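Local coordinates for protein KLLA0C04147p (Kluyveromyces lactis, PDB 5H2D) that binds ergosterol in the pocket of its oxysterol-binding-protein-related domain and probably transfers sterols between membranes, at residues 262-270 with 280-291. Numbering follows the deposited sequence.
Sequences KGGKEWIFG and KKVLKPNSLEEM
An antiparallel beta hairpin, strands 265-272 and 276-281, carries this contact, and Trp267 and Lys281 meet across it as a non-hydrogen-bonded pair. The Lys281 chain, bent at its second and fourth torsions, lies over one face of the indole: CD makes a CH-pi contact 3.3 Å from the centroid of the six-membered ring of Trp267. Lys281 NZ stands over the five-membered ring in a cation-pi contact and at the same time forms a salt bridge to Glu266 OE1 at 2.8 Å and takes an in-plane lone pair of the Glu266 backbone O. That same O receives Val282 N from above the carbonyl plane. A leucine in place of Lys281 would probably leave Glu266 OE1 without its countercharge and the indole without its cation.

The other face of the hairpin turns to the loop 282-291. With CG anti to the backbone N (chi1 -175°), Lys265 runs past Val282 toward the loop, and Lys265 NZ donates to Ser287 O and Glu289 O, each at 2.9 Å. Ile268 CG2 packs on Val282 CG2 at 3.8 Å, while Ile268 CG1 meets Met291 SD. Strand 265-272, where Glu266 and Trp267 both face Val258 of strand 253-259 in a classic beta bulge, thus forms with 280-291 an antiparallel hairpin whose outgoing loop folds back along the first strand, among the antiparallel strands of the oxysterol-binding-protein-related domain.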
loop_
_atom_site.group_PDB
_atom_site.type_symbol
_atom_site.label_atom_id
_atom_site.label_comp_id
_atom_site.label_asym_id
_atom_site.label_seq_id
_atom_site.Cartn_x
_atom_site.Cartn_y
_atom_site.Cartn_z
ATOM N N LYS A 262 22.528 16.952 -11.326
ATOM C CA LYS A 262 22.953 18.340 -11.448
ATOM C C LYS A 262 21.776 19.305 -11.530
ATOM O O LYS A 262 21.968 20.476 -11.873
ATOM C CB LYS A 262 23.864 18.508 -12.670
ATOM C CG LYS A 262 25.141 17.687 -12.590
ATOM C CD LYS A 262 25.837 17.903 -11.250
ATOM C CE LYS A 262 27.015 16.953 -11.055
ATOM N NZ LYS A 262 28.133 17.225 -11.999
ATOM N N GLY A 263 20.569 18.849 -11.210
ATOM C CA GLY A 263 19.421 19.725 -11.251
ATOM C C GLY A 263 18.869 19.987 -12.629
ATOM O O GLY A 263 18.008 20.859 -12.775
ATOM N N GLY A 264 19.335 19.268 -13.638
ATOM C CA GLY A 264 18.756 19.381 -14.959
ATOM C C GLY A 264 17.417 18.682 -15.057
ATOM O O GLY A 264 17.314 17.490 -14.745
ATOM N N LYS A 265 16.388 19.407 -15.482
ATOM C CA LYS A 265 15.067 18.805 -15.645
ATOM C C LYS A 265 15.078 17.873 -16.853
ATOM O O LYS A 265 15.412 18.292 -17.967
ATOM C CB LYS A 265 14.006 19.894 -15.798
ATOM C CG LYS A 265 12.576 19.374 -15.862
ATOM C CD LYS A 265 11.569 20.503 -16.015
ATOM C CE LYS A 265 11.411 21.294 -14.730
ATOM N NZ LYS A 265 10.490 22.455 -14.916
ATOM N N GLU A 266 14.743 16.600 -16.635
ATOM C CA GLU A 266 14.785 15.600 -17.692
ATOM C C GLU A 266 13.413 15.161 -18.163
ATOM O O GLU A 266 13.246 14.848 -19.344
ATOM C CB GLU A 266 15.559 14.359 -17.226
ATOM C CG GLU A 266 17.034 14.612 -16.909
ATOM C CD GLU A 266 17.952 14.179 -18.039
ATOM O OE1 GLU A 266 17.456 13.971 -19.173
ATOM O OE2 GLU A 266 19.168 14.017 -17.787
ATOM N N TRP A 267 12.433 15.116 -17.262
ATOM C CA TRP A 267 11.097 14.636 -17.579
ATOM C C TRP A 267 10.090 15.408 -16.742
ATOM O O TRP A 267 10.392 15.840 -15.628
ATOM C CB TRP A 267 10.938 13.132 -17.291
ATOM C CG TRP A 267 11.993 12.241 -17.873
ATOM C CD1 TRP A 267 13.178 11.878 -17.291
ATOM C CD2 TRP A 267 11.944 11.569 -19.136
ATOM N NE1 TRP A 267 13.870 11.029 -18.120
ATOM C CE2 TRP A 267 13.138 10.826 -19.261
ATOM C CE3 TRP A 267 11.009 11.522 -20.169
ATOM C CZ2 TRP A 267 13.422 10.052 -20.382
ATOM C CZ3 TRP A 267 11.287 10.748 -21.280
ATOM C CH2 TRP A 267 12.484 10.021 -21.378
ATOM N N ILE A 268 8.893 15.596 -17.301
ATOM C CA ILE A 268 7.742 16.055 -16.534
ATOM C C ILE A 268 6.616 15.066 -16.786
ATOM O O ILE A 268 6.607 14.338 -17.779
ATOM C CB ILE A 268 7.292 17.488 -16.898
ATOM C CG1 ILE A 268 7.048 17.602 -18.408
ATOM C CG2 ILE A 268 8.304 18.516 -16.381
ATOM C CD1 ILE A 268 6.536 18.963 -18.854
ATOM N N PHE A 269 5.668 15.029 -15.855
ATOM C CA PHE A 269 4.509 14.164 -16.014
ATOM C C PHE A 269 3.333 14.799 -15.296
ATOM O O PHE A 269 3.497 15.687 -14.453
ATOM C CB PHE A 269 4.782 12.741 -15.505
ATOM C CG PHE A 269 4.972 12.636 -14.008
ATOM C CD1 PHE A 269 3.880 12.489 -13.162
ATOM C CD2 PHE A 269 6.245 12.639 -13.458
ATOM C CE1 PHE A 269 4.059 12.375 -11.787
ATOM C CE2 PHE A 269 6.420 12.524 -12.091
ATOM C CZ PHE A 269 5.329 12.390 -11.262
ATOM N N GLY A 270 2.142 14.347 -15.648
ATOM C CA GLY A 270 0.950 14.915 -15.051
ATOM C C GLY A 270 -0.286 14.209 -15.552
ATOM O O GLY A 270 -0.259 13.484 -16.551
ATOM N N LYS A 280 6.477 13.540 -20.698
ATOM C CA LYS A 280 7.241 13.959 -21.864
ATOM C C LYS A 280 8.676 14.244 -21.456
ATOM O O LYS A 280 8.959 14.605 -20.308
ATOM C CB LYS A 280 6.621 15.197 -22.521
ATOM C CG LYS A 280 6.848 16.476 -21.758
ATOM C CD LYS A 280 5.656 17.412 -21.915
ATOM C CE LYS A 280 5.166 17.431 -23.345
ATOM N NZ LYS A 280 6.273 17.783 -24.284
ATOM N N LYS A 281 9.585 14.056 -22.408
ATOM C CA LYS A 281 10.967 14.447 -22.205
ATOM C C LYS A 281 11.080 15.961 -22.247
ATOM O O LYS A 281 10.492 16.620 -23.110
ATOM C CB LYS A 281 11.863 13.828 -23.281
ATOM C CG LYS A 281 13.361 14.044 -23.048
ATOM C CD LYS A 281 13.919 12.988 -22.088
ATOM C CE LYS A 281 15.379 13.252 -21.699
ATOM N NZ LYS A 281 15.592 14.594 -21.098
ATOM N N VAL A 282 11.822 16.507 -21.300
ATOM C CA VAL A 282 12.167 17.923 -21.288
ATOM C C VAL A 282 13.502 18.079 -22.001
ATOM O O VAL A 282 14.471 17.381 -21.681
ATOM C CB VAL A 282 12.233 18.458 -19.850
ATOM C CG1 VAL A 282 12.732 19.893 -19.838
ATOM C CG2 VAL A 282 10.856 18.371 -19.192
ATOM N N LEU A 283 13.545 18.984 -22.981
ATOM C CA LEU A 283 14.675 19.060 -23.903
ATOM C C LEU A 283 15.735 20.061 -23.469
ATOM O O LEU A 283 16.918 19.870 -23.775
ATOM C CB LEU A 283 14.172 19.417 -25.302
ATOM C CG LEU A 283 12.986 18.560 -25.739
ATOM C CD1 LEU A 283 12.371 19.089 -27.024
ATOM C CD2 LEU A 283 13.422 17.108 -25.897
ATOM N N LYS A 284 15.337 21.121 -22.770
ATOM C CA LYS A 284 16.267 22.094 -22.216
ATOM C C LYS A 284 16.344 21.902 -20.710
ATOM O O LYS A 284 15.330 22.104 -20.026
ATOM C CB LYS A 284 15.815 23.512 -22.553
ATOM C CG LYS A 284 15.708 23.791 -24.047
ATOM C CD LYS A 284 14.661 24.856 -24.324
ATOM C CE LYS A 284 14.604 25.226 -25.798
ATOM N NZ LYS A 284 15.650 26.222 -26.165
ATOM N N PRO A 285 17.495 21.524 -20.147
ATOM C CA PRO A 285 17.533 21.191 -18.710
ATOM C C PRO A 285 17.104 22.325 -17.794
ATOM O O PRO A 285 16.720 22.058 -16.649
ATOM C CB PRO A 285 19.001 20.803 -18.476
ATOM C CG PRO A 285 19.755 21.357 -19.651
ATOM C CD PRO A 285 18.796 21.309 -20.799
ATOM N N ASN A 286 17.143 23.575 -18.247
ATOM C CA ASN A 286 16.771 24.700 -17.400
ATOM C C ASN A 286 15.325 25.135 -17.593
ATOM O O ASN A 286 14.916 26.158 -17.032
ATOM C CB ASN A 286 17.719 25.875 -17.651
ATOM C CG ASN A 286 19.077 25.661 -17.013
ATOM O OD1 ASN A 286 19.170 25.144 -15.900
ATOM N ND2 ASN A 286 20.138 26.051 -17.716
ATOM N N SER A 287 14.543 24.379 -18.358
ATOM C CA SER A 287 13.168 24.770 -18.628
ATOM C C SER A 287 12.356 24.812 -17.342
ATOM O O SER A 287 12.491 23.950 -16.469
ATOM C CB SER A 287 12.524 23.796 -19.617
ATOM O OG SER A 287 11.147 24.090 -19.786
ATOM N N LEU A 288 11.512 25.833 -17.227
ATOM C CA LEU A 288 10.543 25.925 -16.146
ATOM C C LEU A 288 9.246 25.194 -16.465
ATOM O O LEU A 288 8.334 25.188 -15.634
ATOM C CB LEU A 288 10.243 27.397 -15.826
ATOM C CG LEU A 288 9.595 28.271 -16.910
ATOM C CD1 LEU A 288 8.116 27.932 -17.114
ATOM C CD2 LEU A 288 9.764 29.749 -16.587
ATOM N N GLU A 289 9.145 24.573 -17.638
ATOM C CA GLU A 289 7.883 23.986 -18.066
ATOM C C GLU A 289 7.443 22.872 -17.127
ATOM O O GLU A 289 8.255 22.058 -16.673
ATOM C CB GLU A 289 7.998 23.432 -19.484
ATOM C CG GLU A 289 6.673 22.923 -20.036
ATOM C CD GLU A 289 6.849 21.983 -21.210
ATOM O OE1 GLU A 289 5.838 21.398 -21.660
ATOM O OE2 GLU A 289 7.998 21.823 -21.679
ATOM N N GLU A 290 6.142 22.836 -16.847
ATOM C CA GLU A 290 5.508 21.750 -16.118
ATOM C C GLU A 290 4.355 21.212 -16.954
ATOM O O GLU A 290 3.926 21.829 -17.933
ATOM C CB GLU A 290 5.025 22.211 -14.737
ATOM C CG GLU A 290 6.172 22.615 -13.827
ATOM C CD GLU A 290 5.713 23.392 -12.618
ATOM O OE1 GLU A 290 4.491 23.405 -12.352
ATOM O OE2 GLU A 290 6.573 23.995 -11.939
ATOM N N MET A 291 3.855 20.042 -16.568
ATOM C CA MET A 291 2.876 19.352 -17.394
ATOM C C MET A 291 1.566 20.126 -17.429
ATOM O O MET A 291 0.999 20.460 -16.383
ATOM C CB MET A 291 2.634 17.939 -16.871
ATOM C CG MET A 291 2.110 16.979 -17.915
ATOM S SD MET A 291 3.430 16.336 -18.958
ATOM C CE MET A 291 2.510 15.284 -20.075
HETATM O O HOH W 1 17.488 23.225 -14.136
HETATM O O HOH W 2 16.898 18.091 -20.241
#